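Protein phosphotransferase ChpT (Brucella abortus, PDB 4QPK) relays phosphoryl groups as a homodimeric histidine phosphotransferase in a phosphorelay that controls growth, division and intracellular survival of the bacterium. Local coordinates at residues V39-L44 with H211-Y216; I113-A118 with N145-L150; T134-R139 with A168-G173. All coordinates share one frame; numbering follows the deposited sequence.

How the contacts relate
Contact 1 ties the chain ahead of helix 43-74, the helix of the phosphohistidine site His56, to the start of helix 213-225 in the C-terminal domain; the ring of His211, in its second segment, meets that of His56 edge-to-face. Contacts 2 and 3 both lie inside the C-terminal domain, their centres 11 Å apart, and both fall within the chain loop that contact 1 closes. They touch directly: Asp114 OD2 forms a 2.9 Å salt bridge with Arg139 NH2, and Leu150 packs on Trp135 and Leu171. Contact 1 stands apart, its centre 20 Å from that of contact 2 and 28 Å from that of contact 3.

Contact 1 of 3, residues V39-L44 with H211-Y216; sequences VTLSAL and HSVQPY
The extended backbone of Val39-Leu41 runs past Tyr216 near the start of helix 213-225, the nearest CA pair being Val39 and Tyr216 at 8.9 Å. Tyr216 spans this gap: with CG anti to its backbone N (chi1 169°), the ring reaches out until its hydroxyl meets the passing extended loop. There Leu41 N donates to Tyr216 OH at 3.0 Å, with a fairly straight N-H...O angle of 159°. Leu41 also covers one ring face. Its CD1 lies 4.0 Å from the centroid of the Tyr216 ring, 18° off the normal, a CH-pi contact, while Leu41 CD2 reaches Tyr216 CE2 at 3.8 Å and faces Val213 CG2 more loosely at 4.4 Å. Val39 works at the rim of the ring: its carbonyl O sits near the ring plane, 3.5 Å from Tyr216 CE1, and its CG1 adds an apolar touch. Around this pair, Leu41 and Val213 both pack on Leu49 of helix 43-74 and on Ile208. One phenol thus serves two roles, its oxygen accepting a main-chain N-H and its face receiving a leucine methyl, so the segment leading into the histidine-bearing helix is joined to the C-terminal domain through both polar and apolar chemistry.

Contact 2 of 3, residues I113-A118 with N145-L150; sequences IDTGDA and NKVKLL
Lys148 NZ is gripped by three oxygens, the carbonyls of Phe103 and Gly104 and the hydroxyl of Tyr217, while the aliphatic part of the same side chain packs across the contact: Lys148 CG lies 4.0 Å from Ile113 CD1, the two side chains crossing at about a right angle. Val147, one residue earlier on helix 144-160, contributes the largest share of the interface. Its CG1, placed trans to the main-chain nitrogen by a chi1 of -177°, touches both Ile113 CG2, 3.6 Å away, and Ala118 CB, 3.7 Å from Val147 CG1. The other branch, Val147 CG2, approaches Ile113 CB at 3.8 Å and extends to Thr115 CG2 at 4.2 Å. The valine therefore presses on the end of strand 112-114 and on the first turn of helix 115-126. That turn is fixed from within: Asp114, at the N-cap, accepts from Gly116 N through OD1 at 2.7 Å, on the anti side and 25° out of the carboxylate plane. Thr115 OG1 bonds to Val140 N. Across the buried interface the meeting surfaces are hydrocarbon, while Lys148 NZ, Asp114 and Thr115 OG1 have their polar partners around it. Ile113, Thr115 and Ala118 thus pack on helix 144-160 within the C-terminal domain, similar to the catalytic and ATP-binding domain of histidine kinases but lacking regions needed to bind ATP. The Asp114 carboxylate is probably stabilised by the helix dipole and by Arg139.

Contact 3 of 3, residues T134-R139 with A168-G173; sequences TWEGAR and AVRLEG
Trp135 and Val169 lie side by side and point the same way from neighbouring parallel strands, with Val169 CG1 4.2 Å above one face of the indole and offset toward its rim. The indole stands out from the sheet toward the helices, its first torsion fully extended from the main-chain nitrogen (chi1 -177°), and Leu171 CD1 approaches it obliquely, 4.0 Å from Trp135 NE1. Together these three form an apolar surface that meets helices 115-126 and 144-160, where Leu150 packs on all of them. The opposite face of the sheet carries Thr134, Ala168, Glu136 and Arg170. Thr134 OG1 is close to Ala168 CB at 3.3 Å. Glu136 and Arg170 also run alongside each other, but their carboxylate and guanidinium planes stand 78° apart and Glu136 OE1 remains 5.2 Å from Arg170 NE. The arginine, bent at chi3, turns instead to Glu172: NE and NH2 both reach its OE2, 2.8 Å from Arg170 NE, with that oxygen in the guanidinium plane. Arg179 takes the other oxygen, OE1. Between the two faces, the parallel ladder is carried by Val169 N to Thr134 O, Glu136 N to Val169 O and Leu171 N to Glu136 O, the last at 2.9 Å. The axes of strands 134-136 and 168-173 approach to 4.7 Å, with directions 10° apart. Farther along, a water links the two segments, donating to Leu171 O and accepting from Ala138 N. The pairing of 132-136 with 166-173 thus forms one margin of the five-stranded sheet within this chain. Its chemistry is two-sided: indole, valine and leucine face the helical layer, whereas the other face holds a carboxylate shared between two arginines, which probably favours its ionised state.

Contact 1 of 3, residues V39-L44 with H211-Y216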
ATOM      1  N   VAL B  39       3.907  18.950 -13.337  1.00 52.71           N
ATOM      2  CA  VAL B  39       2.773  18.076 -13.573  1.00 51.73           C
ATOM      3  C   VAL B  39       2.074  17.822 -12.245  1.00 43.82           C
ATOM      4  O   VAL B  39       2.699  17.901 -11.186  1.00 36.26           O
ATOM      5  CB  VAL B  39       3.234  16.745 -14.227  1.00 43.54           C
ATOM      6  CG1 VAL B  39       4.231  16.024 -13.326  1.00 47.55           C
ATOM      7  CG2 VAL B  39       2.056  15.840 -14.572  1.00 50.82           C
ATOM      8  N   THR B  40       0.782  17.518 -12.293  1.00 41.72           N
ATOM      9  CA  THR B  40       0.074  17.136 -11.085  1.00 35.13           C
ATOM     10  C   THR B  40      -0.786  15.894 -11.311  1.00 35.55           C
ATOM     11  O   THR B  40      -1.397  15.711 -12.365  1.00 45.75           O
ATOM     12  CB  THR B  40      -0.795  18.305 -10.547  1.00 41.91           C
ATOM     13  OG1 THR B  40      -1.221  18.008  -9.212  1.00 50.49           O
ATOM     14  CG2 THR B  40      -2.014  18.540 -11.420  1.00 41.02           C
ATOM     15  N   LEU B  41      -0.820  15.031 -10.306  1.00 32.29           N
ATOM     16  CA  LEU B  41      -1.643  13.829 -10.369  1.00 30.69           C
ATOM     17  C   LEU B  41      -2.892  14.045  -9.560  1.00 25.75           C
ATOM     18  O   LEU B  41      -2.860  14.702  -8.514  1.00 27.93           O
ATOM     19  CB  LEU B  41      -0.900  12.587  -9.850  1.00 34.29           C
ATOM     20  CG  LEU B  41       0.137  11.836 -10.690  1.00 35.70           C
ATOM     21  CD1 LEU B  41       1.099  12.762 -11.426  1.00 45.90           C
ATOM     22  CD2 LEU B  41       0.899  10.843  -9.801  1.00 28.87           C
ATOM     23  N   SER B  42      -3.999  13.496 -10.057  1.00 29.32           N
ATOM     24  CA  SER B  42      -5.247  13.489  -9.307  1.00 28.31           C
ATOM     25  C   SER B  42      -5.054  12.676  -8.049  1.00 26.25           C
ATOM     26  O   SER B  42      -4.128  11.859  -7.972  1.00 25.21           O
ATOM     27  CB  SER B  42      -6.392  12.897 -10.134  1.00 32.33           C
ATOM     28  OG  SER B  42      -6.178  11.514 -10.380  1.00 27.35           O
ATOM     29  N   ALA B  43      -5.940  12.877  -7.081  1.00 21.88           N
ATOM     30  CA  ALA B  43      -5.913  12.114  -5.847  1.00 23.06           C
ATOM     31  C   ALA B  43      -6.016  10.620  -6.146  1.00 22.92           C
ATOM     32  O   ALA B  43      -5.256   9.822  -5.601  1.00 22.06           O
ATOM     33  CB  ALA B  43      -7.033  12.552  -4.925  1.00 24.00           C
ATOM     34  N   LEU B  44      -6.939  10.248  -7.028  1.00 20.50           N
ATOM     35  CA  LEU B  44      -7.105   8.840  -7.397  1.00 21.49           C
ATOM     36  C   LEU B  44      -5.850   8.232  -8.029  1.00 21.78           C
ATOM     37  O   LEU B  44      -5.472   7.097  -7.716  1.00 21.83           O
ATOM     38  CB  LEU B  44      -8.285   8.679  -8.355  1.00 23.29           C
ATOM     39  CG  LEU B  44      -9.658   8.828  -7.696  1.00 21.84           C
ATOM     40  CD1 LEU B  44     -10.731   8.750  -8.786  1.00 25.49           C
ATOM     41  CD2 LEU B  44      -9.875   7.750  -6.643  1.00 21.53           C
ATOM     42  N   HIS B 211       6.928   3.437 -11.007  1.00 28.42           N
ATOM     43  CA  HIS B 211       8.330   3.655 -10.720  1.00 29.40           C
ATOM     44  C   HIS B 211       8.569   5.146 -10.457  1.00 29.92           C
ATOM     45  O   HIS B 211       9.061   5.522  -9.383  1.00 31.16           O
ATOM     46  CB  HIS B 211       9.191   3.106 -11.859  1.00 36.08           C
ATOM     47  CG  HIS B 211       9.241   1.608 -11.889  1.00 41.36           C
ATOM     48  ND1 HIS B 211       8.475   0.850 -12.751  1.00 45.13           N
ATOM     49  CD2 HIS B 211       9.944   0.727 -11.138  1.00 43.07           C
ATOM     50  CE1 HIS B 211       8.717  -0.432 -12.540  1.00 47.31           C
ATOM     51  NE2 HIS B 211       9.604  -0.534 -11.566  1.00 50.78           N
ATOM     52  N   SER B 212       8.142   6.000 -11.381  1.00 23.58           N
ATOM     53  CA  SER B 212       8.385   7.435 -11.230  1.00 22.09           C
ATOM     54  C   SER B 212       7.487   8.149 -10.213  1.00 19.73           C
ATOM     55  O   SER B 212       7.698   9.332  -9.948  1.00 20.85           O
ATOM     56  CB  SER B 212       8.256   8.127 -12.595  1.00 24.83           C
ATOM     57  OG  SER B 212       6.981   7.889 -13.175  1.00 25.75           O
ATOM     58  N   VAL B 213       6.495   7.458  -9.646  1.00 19.58           N
ATOM     59  CA  VAL B 213       5.636   8.108  -8.657  1.00 18.37           C
ATOM     60  C   VAL B 213       6.430   8.470  -7.405  1.00 17.04           C
ATOM     61  O   VAL B 213       6.113   9.445  -6.749  1.00 18.81           O
ATOM     62  CB  VAL B 213       4.403   7.229  -8.273  1.00 19.19           C
ATOM     63  CG1 VAL B 213       4.800   5.969  -7.528  1.00 18.39           C
ATOM     64  CG2 VAL B 213       3.386   8.032  -7.446  1.00 16.66           C
ATOM     65  N   GLN B 214       7.478   7.714  -7.085  1.00 17.53           N
ATOM     66  CA  GLN B 214       8.178   7.977  -5.833  1.00 16.68           C
ATOM     67  C   GLN B 214       8.985   9.290  -5.895  1.00 16.31           C
ATOM     68  O   GLN B 214       8.911  10.093  -4.968  1.00 16.99           O
ATOM     69  CB  GLN B 214       9.072   6.786  -5.449  1.00 19.53           C
ATOM     70  CG  GLN B 214       9.593   6.833  -4.007  1.00 16.31           C
ATOM     71  CD  GLN B 214      10.835   7.665  -3.880  1.00 17.09           C
ATOM     72  OE1 GLN B 214      11.693   7.647  -4.771  1.00 21.07           O
ATOM     73  NE2 GLN B 214      10.963   8.386  -2.770  1.00 14.27           N
ATOM     74  N   PRO B 215       9.751   9.524  -6.986  1.00 17.45           N
ATOM     75  CA  PRO B 215      10.369  10.862  -7.056  1.00 20.03           C
ATOM     76  C   PRO B 215       9.356  12.006  -7.171  1.00 20.43           C
ATOM     77  O   PRO B 215       9.581  13.070  -6.590  1.00 18.10           O
ATOM     78  CB  PRO B 215      11.251  10.785  -8.314  1.00 21.33           C
ATOM     79  CG  PRO B 215      10.867   9.527  -9.018  1.00 25.74           C
ATOM     80  CD  PRO B 215      10.348   8.599  -7.962  1.00 18.95           C
ATOM     81  N   TYR B 216       8.252  11.783  -7.884  1.00 19.68           N
ATOM     82  CA  TYR B 216       7.189  12.777  -7.946  1.00 19.34           C
ATOM     83  C   TYR B 216       6.682  13.087  -6.546  1.00 21.21           C
ATOM     84  O   TYR B 216       6.579  14.246  -6.135  1.00 18.96           O
ATOM     85  CB  TYR B 216       6.047  12.277  -8.844  1.00 19.64           C
ATOM     86  CG  TYR B 216       4.805  13.130  -8.740  1.00 22.36           C
ATOM     87  CD1 TYR B 216       4.661  14.288  -9.489  1.00 30.63           C
ATOM     88  CD2 TYR B 216       3.788  12.786  -7.858  1.00 24.31           C
ATOM     89  CE1 TYR B 216       3.518  15.071  -9.373  1.00 28.84           C
ATOM     90  CE2 TYR B 216       2.652  13.565  -7.730  1.00 30.69           C
ATOM     91  CZ  TYR B 216       2.520  14.701  -8.488  1.00 35.02           C
ATOM     92  OH  TYR B 216       1.377  15.466  -8.347  1.00 37.30           O
TER

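Contact 2 of 3, residues I113-A118 with N145-L150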
ATOM      1  N   ILE B 113       5.484  13.316  13.402  1.00 16.85           N
ATOM      2  CA  ILE B 113       6.155  12.006  13.436  1.00 17.96           C
ATOM      3  C   ILE B 113       7.442  12.100  14.269  1.00 19.08           C
ATOM      4  O   ILE B 113       8.176  13.093  14.203  1.00 16.01           O
ATOM      5  CB  ILE B 113       6.476  11.479  12.008  1.00 14.81           C
ATOM      6  CG1 ILE B 113       5.172  11.160  11.256  1.00 18.91           C
ATOM      7  CG2 ILE B 113       7.318  10.212  12.078  1.00 15.61           C
ATOM      8  CD1 ILE B 113       5.365  10.862   9.755  1.00 17.14           C
ATOM      9  N   ASP B 114       7.674  11.077  15.083  1.00 16.01           N
ATOM     10  CA  ASP B 114       8.879  10.931  15.887  1.00 17.82           C
ATOM     11  C   ASP B 114      10.012  10.433  14.984  1.00 14.80           C
ATOM     12  O   ASP B 114       9.882   9.376  14.374  1.00 14.72           O
ATOM     13  CB  ASP B 114       8.588   9.945  17.029  1.00 18.06           C
ATOM     14  CG  ASP B 114       9.705   9.849  18.057  1.00 22.57           C
ATOM     15  OD1 ASP B 114      10.887   9.947  17.705  1.00 19.44           O
ATOM     16  OD2 ASP B 114       9.377   9.691  19.255  1.00 36.23           O
ATOM     17  N   THR B 115      11.120  11.168  14.880  1.00 15.17           N
ATOM     18  CA  THR B 115      12.205  10.704  13.999  1.00 13.19           C
ATOM     19  C   THR B 115      12.867   9.431  14.537  1.00 14.86           C
ATOM     20  O   THR B 115      13.593   8.761  13.804  1.00 18.06           O
ATOM     21  CB  THR B 115      13.319  11.783  13.768  1.00 15.81           C
ATOM     22  OG1 THR B 115      13.925  12.155  15.008  1.00 17.27           O
ATOM     23  CG2 THR B 115      12.739  13.024  13.076  1.00 15.88           C
ATOM     24  N   GLY B 116      12.629   9.098  15.804  1.00 16.46           N
ATOM     25  CA  GLY B 116      13.101   7.829  16.337  1.00 17.06           C
ATOM     26  C   GLY B 116      12.421   6.666  15.616  1.00 16.03           C
ATOM     27  O   GLY B 116      13.039   5.641  15.320  1.00 15.07           O
ATOM     28  N   ASP B 117      11.132   6.813  15.333  1.00 15.10           N
ATOM     29  CA  ASP B 117      10.417   5.784  14.563  1.00 16.13           C
ATOM     30  C   ASP B 117      10.933   5.734  13.130  1.00 15.90           C
ATOM     31  O   ASP B 117      11.060   4.658  12.533  1.00 16.52           O
ATOM     32  CB  ASP B 117       8.910   6.059  14.565  1.00 15.54           C
ATOM     33  CG  ASP B 117       8.283   5.853  15.930  1.00 20.11           C
ATOM     34  OD1 ASP B 117       8.745   4.957  16.675  1.00 20.82           O
ATOM     35  OD2 ASP B 117       7.316   6.578  16.252  1.00 21.42           O
ATOM     36  N   ALA B 118      11.191   6.908  12.562  1.00 13.86           N
ATOM     37  CA  ALA B 118      11.742   6.974  11.210  1.00 15.53           C
ATOM     38  C   ALA B 118      13.102   6.281  11.162  1.00 13.73           C
ATOM     39  O   ALA B 118      13.383   5.501  10.248  1.00 15.03           O
ATOM     40  CB  ALA B 118      11.861   8.451  10.746  1.00 14.38           C
ATOM     41  N   ASN B 145       4.791  15.609   7.299  1.00 17.86           N
ATOM     42  CA  ASN B 145       5.262  15.630   5.925  1.00 17.40           C
ATOM     43  C   ASN B 145       6.762  15.918   5.801  1.00 16.62           C
ATOM     44  O   ASN B 145       7.381  15.533   4.805  1.00 17.03           O
ATOM     45  CB  ASN B 145       4.431  16.616   5.106  1.00 19.40           C
ATOM     46  CG  ASN B 145       3.055  16.061   4.791  1.00 28.16           C
ATOM     47  OD1 ASN B 145       2.889  14.844   4.674  1.00 22.34           O
ATOM     48  ND2 ASN B 145       2.052  16.928   4.747  1.00 30.04           N
ATOM     49  N   LYS B 146       7.352  16.569   6.806  1.00 15.30           N
ATOM     50  CA  LYS B 146       8.802  16.750   6.795  1.00 15.19           C
ATOM     51  C   LYS B 146       9.506  15.411   7.045  1.00 17.41           C
ATOM     52  O   LYS B 146      10.520  15.101   6.418  1.00 18.12           O
ATOM     53  CB  LYS B 146       9.227  17.793   7.837  1.00 16.67           C
ATOM     54  CG  LYS B 146       8.618  19.176   7.551  1.00 19.41           C
ATOM     55  CD  LYS B 146       9.263  20.300   8.385  1.00 20.90           C
ATOM     56  CE  LYS B 146       8.494  21.609   8.163  1.00 25.46           C
ATOM     57  NZ  LYS B 146       9.007  22.716   9.019  1.00 22.94           N
ATOM     58  N   VAL B 147       8.961  14.600   7.947  1.00 16.40           N
ATOM     59  CA  VAL B 147       9.573  13.290   8.189  1.00 15.97           C
ATOM     60  C   VAL B 147       9.323  12.340   7.013  1.00 15.87           C
ATOM     61  O   VAL B 147      10.194  11.540   6.655  1.00 17.78           O
ATOM     62  CB  VAL B 147       9.074  12.650   9.485  1.00 14.84           C
ATOM     63  CG1 VAL B 147       9.814  11.330   9.718  1.00 16.88           C
ATOM     64  CG2 VAL B 147       9.319  13.593  10.686  1.00 18.49           C
ATOM     65  N   LYS B 148       8.146  12.426   6.393  1.00 15.75           N
ATOM     66  CA  LYS B 148       7.914  11.628   5.183  1.00 16.03           C
ATOM     67  C   LYS B 148       8.862  12.055   4.048  1.00 15.23           C
ATOM     68  O   LYS B 148       9.400  11.201   3.336  1.00 15.89           O
ATOM     69  CB  LYS B 148       6.439  11.722   4.754  1.00 16.74           C
ATOM     70  CG  LYS B 148       5.474  11.121   5.790  1.00 19.01           C
ATOM     71  CD  LYS B 148       4.008  11.166   5.326  1.00 17.00           C
ATOM     72  CE  LYS B 148       3.762  10.084   4.228  1.00 21.12           C
ATOM     73  NZ  LYS B 148       2.333  10.051   3.833  1.00 33.26           N
ATOM     74  N   LEU B 149       9.106  13.358   3.907  1.00 15.30           N
ATOM     75  CA  LEU B 149      10.083  13.838   2.931  1.00 13.38           C
ATOM     76  C   LEU B 149      11.456  13.197   3.203  1.00 15.36           C
ATOM     77  O   LEU B 149      12.094  12.678   2.292  1.00 16.06           O
ATOM     78  CB  LEU B 149      10.183  15.369   2.968  1.00 16.04           C
ATOM     79  CG  LEU B 149      11.384  15.948   2.211  1.00 15.76           C
ATOM     80  CD1 LEU B 149      11.270  15.656   0.723  1.00 17.43           C
ATOM     81  CD2 LEU B 149      11.470  17.463   2.470  1.00 17.24           C
ATOM     82  N   LEU B 150      11.881  13.224   4.466  1.00 15.76           N
ATOM     83  CA  LEU B 150      13.152  12.631   4.864  1.00 17.32           C
ATOM     84  C   LEU B 150      13.266  11.170   4.404  1.00 16.10           C
ATOM     85  O   LEU B 150      14.242  10.792   3.751  1.00 17.37           O
ATOM     86  CB  LEU B 150      13.329  12.749   6.391  1.00 15.68           C
ATOM     87  CG  LEU B 150      14.484  11.997   7.073  1.00 17.33           C
ATOM     88  CD1 LEU B 150      15.828  12.429   6.536  1.00 19.54           C
ATOM     89  CD2 LEU B 150      14.406  12.196   8.583  1.00 21.89           C
TER

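Contact 3 of 3, residues T134-R139 with A168-G173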
ATOM      1  N   THR B 134      23.977   4.715   7.706  1.00 18.83           N
ATOM      2  CA  THR B 134      24.174   5.390   8.989  1.00 17.67           C
ATOM      3  C   THR B 134      23.211   6.562   9.164  1.00 19.95           C
ATOM      4  O   THR B 134      22.803   7.208   8.199  1.00 19.32           O
ATOM      5  CB  THR B 134      25.623   5.927   9.166  1.00 21.77           C
ATOM      6  OG1 THR B 134      25.956   6.798   8.077  1.00 21.99           O
ATOM      7  CG2 THR B 134      26.628   4.797   9.224  1.00 20.95           C
ATOM      8  N   TRP B 135      22.899   6.849  10.422  1.00 18.90           N
ATOM      9  CA  TRP B 135      21.944   7.880  10.800  1.00 22.25           C
ATOM     10  C   TRP B 135      22.495   8.653  11.969  1.00 24.43           C
ATOM     11  O   TRP B 135      22.836   8.075  13.002  1.00 24.30           O
ATOM     12  CB  TRP B 135      20.609   7.244  11.187  1.00 18.62           C
ATOM     13  CG  TRP B 135      19.480   8.178  11.548  1.00 19.25           C
ATOM     14  CD1 TRP B 135      19.383   8.990  12.644  1.00 23.73           C
ATOM     15  CD2 TRP B 135      18.249   8.312  10.839  1.00 18.06           C
ATOM     16  NE1 TRP B 135      18.176   9.649  12.637  1.00 21.11           N
ATOM     17  CE2 TRP B 135      17.458   9.245  11.542  1.00 18.67           C
ATOM     18  CE3 TRP B 135      17.741   7.740   9.666  1.00 18.84           C
ATOM     19  CZ2 TRP B 135      16.183   9.611  11.113  1.00 16.19           C
ATOM     20  CZ3 TRP B 135      16.485   8.108   9.242  1.00 19.36           C
ATOM     21  CH2 TRP B 135      15.719   9.034   9.958  1.00 19.61           C
ATOM     22  N   GLU B 136      22.528   9.967  11.821  1.00 20.85           N
ATOM     23  CA  GLU B 136      23.077  10.838  12.829  1.00 22.29           C
ATOM     24  C   GLU B 136      22.090  11.990  13.030  1.00 22.67           C
ATOM     25  O   GLU B 136      21.577  12.554  12.066  1.00 22.81           O
ATOM     26  CB  GLU B 136      24.461  11.321  12.370  1.00 27.82           C
ATOM     27  CG  GLU B 136      25.298  11.980  13.410  1.00 35.29           C
ATOM     28  CD  GLU B 136      26.672  12.374  12.883  1.00 41.79           C
ATOM     29  OE1 GLU B 136      26.983  12.087  11.701  1.00 34.97           O
ATOM     30  OE2 GLU B 136      27.456  12.941  13.667  1.00 41.83           O
ATOM     31  N   GLY B 137      21.838  12.339  14.284  1.00 21.88           N
ATOM     32  CA  GLY B 137      20.962  13.448  14.612  1.00 23.49           C
ATOM     33  C   GLY B 137      19.995  13.138  15.737  1.00 25.63           C
ATOM     34  O   GLY B 137      19.505  12.018  15.864  1.00 25.22           O
ATOM     35  N   ALA B 138      19.699  14.163  16.529  1.00 24.91           N
ATOM     36  CA  ALA B 138      18.854  14.050  17.712  1.00 27.62           C
ATOM     37  C   ALA B 138      17.435  13.602  17.383  1.00 22.04           C
ATOM     38  O   ALA B 138      16.850  14.050  16.399  1.00 24.60           O
ATOM     39  CB  ALA B 138      18.818  15.378  18.453  1.00 30.10           C
ATOM     40  N   ARG B 139      16.902  12.710  18.211  1.00 20.50           N
ATOM     41  CA  ARG B 139      15.505  12.300  18.119  1.00 19.48           C
ATOM     42  C   ARG B 139      14.578  13.502  18.358  1.00 19.27           C
ATOM     43  O   ARG B 139      14.716  14.204  19.358  1.00 20.23           O
ATOM     44  CB  ARG B 139      15.229  11.195  19.146  1.00 21.24           C
ATOM     45  CG  ARG B 139      13.819  10.650  19.134  1.00 17.85           C
ATOM     46  CD  ARG B 139      13.641   9.620  20.219  1.00 19.93           C
ATOM     47  NE  ARG B 139      12.292   9.070  20.218  1.00 18.29           N
ATOM     48  CZ  ARG B 139      11.824   8.274  21.166  1.00 21.07           C
ATOM     49  NH1 ARG B 139      12.606   7.948  22.193  1.00 20.70           N
ATOM     50  NH2 ARG B 139      10.586   7.814  21.084  1.00 21.79           N
ATOM     51  N   ALA B 168      24.452   7.946   4.036  1.00 18.95           N
ATOM     52  CA  ALA B 168      24.556   8.520   5.373  1.00 19.91           C
ATOM     53  C   ALA B 168      23.545   9.640   5.530  1.00 17.52           C
ATOM     54  O   ALA B 168      23.465  10.540   4.694  1.00 20.59           O
ATOM     55  CB  ALA B 168      25.970   9.047   5.631  1.00 21.55           C
ATOM     56  N   VAL B 169      22.787   9.573   6.614  1.00 17.69           N
ATOM     57  CA  VAL B 169      21.780  10.572   6.944  1.00 18.03           C
ATOM     58  C   VAL B 169      22.236  11.458   8.082  1.00 18.67           C
ATOM     59  O   VAL B 169      22.722  10.948   9.095  1.00 21.44           O
ATOM     60  CB  VAL B 169      20.461   9.894   7.365  1.00 21.43           C
ATOM     61  CG1 VAL B 169      19.365  10.945   7.548  1.00 27.74           C
ATOM     62  CG2 VAL B 169      20.061   8.881   6.342  1.00 23.99           C
ATOM     63  N   ARG B 170      22.095  12.773   7.925  1.00 19.08           N
ATOM     64  CA  ARG B 170      22.259  13.695   9.054  1.00 19.60           C
ATOM     65  C   ARG B 170      21.066  14.614   9.215  1.00 19.66           C
ATOM     66  O   ARG B 170      20.635  15.267   8.260  1.00 22.50           O
ATOM     67  CB  ARG B 170      23.524  14.560   8.904  1.00 23.88           C
ATOM     68  CG  ARG B 170      24.799  13.780   8.823  1.00 26.86           C
ATOM     69  CD  ARG B 170      26.011  14.657   9.087  1.00 35.51           C
ATOM     70  NE  ARG B 170      25.907  15.957   8.435  1.00 32.30           N
ATOM     71  CZ  ARG B 170      26.396  16.242   7.230  1.00 43.44           C
ATOM     72  NH1 ARG B 170      27.006  15.305   6.513  1.00 36.99           N
ATOM     73  NH2 ARG B 170      26.259  17.467   6.732  1.00 42.72           N
ATOM     74  N   LEU B 171      20.549  14.675  10.435  1.00 19.12           N
ATOM     75  CA  LEU B 171      19.523  15.633  10.794  1.00 20.30           C
ATOM     76  C   LEU B 171      20.183  16.829  11.449  1.00 24.35           C
ATOM     77  O   LEU B 171      20.921  16.679  12.431  1.00 23.98           O
ATOM     78  CB  LEU B 171      18.502  15.021  11.756  1.00 23.33           C
ATOM     79  CG  LEU B 171      17.893  13.671  11.395  1.00 26.38           C
ATOM     80  CD1 LEU B 171      16.757  13.374  12.358  1.00 31.95           C
ATOM     81  CD2 LEU B 171      17.403  13.684   9.972  1.00 26.58           C
ATOM     82  N   GLU B 172      19.906  18.009  10.911  1.00 22.27           N
ATOM     83  CA  GLU B 172      20.518  19.249  11.380  1.00 27.24           C
ATOM     84  C   GLU B 172      19.453  20.323  11.575  1.00 27.58           C
ATOM     85  O   GLU B 172      18.269  20.063  11.382  1.00 25.79           O
ATOM     86  CB  GLU B 172      21.584  19.721  10.386  1.00 28.81           C
ATOM     87  CG  GLU B 172      22.693  18.693  10.144  1.00 29.66           C
ATOM     88  CD  GLU B 172      23.697  19.116   9.075  1.00 36.06           C
ATOM     89  OE1 GLU B 172      23.471  20.143   8.395  1.00 31.84           O
ATOM     90  OE2 GLU B 172      24.715  18.408   8.912  1.00 35.46           O
ATOM     91  N   GLY B 173      19.869  21.529  11.958  1.00 31.91           N
ATOM     92  CA  GLY B 173      18.925  22.619  12.137  1.00 28.86           C
ATOM     93  C   GLY B 173      18.124  22.534  13.420  1.00 29.61           C
ATOM     94  O   GLY B 173      18.500  21.837  14.364  1.00 34.54           O
TER
HETATM   95  O   HOH W   1      20.184  17.073  15.076  1.00 31.95           O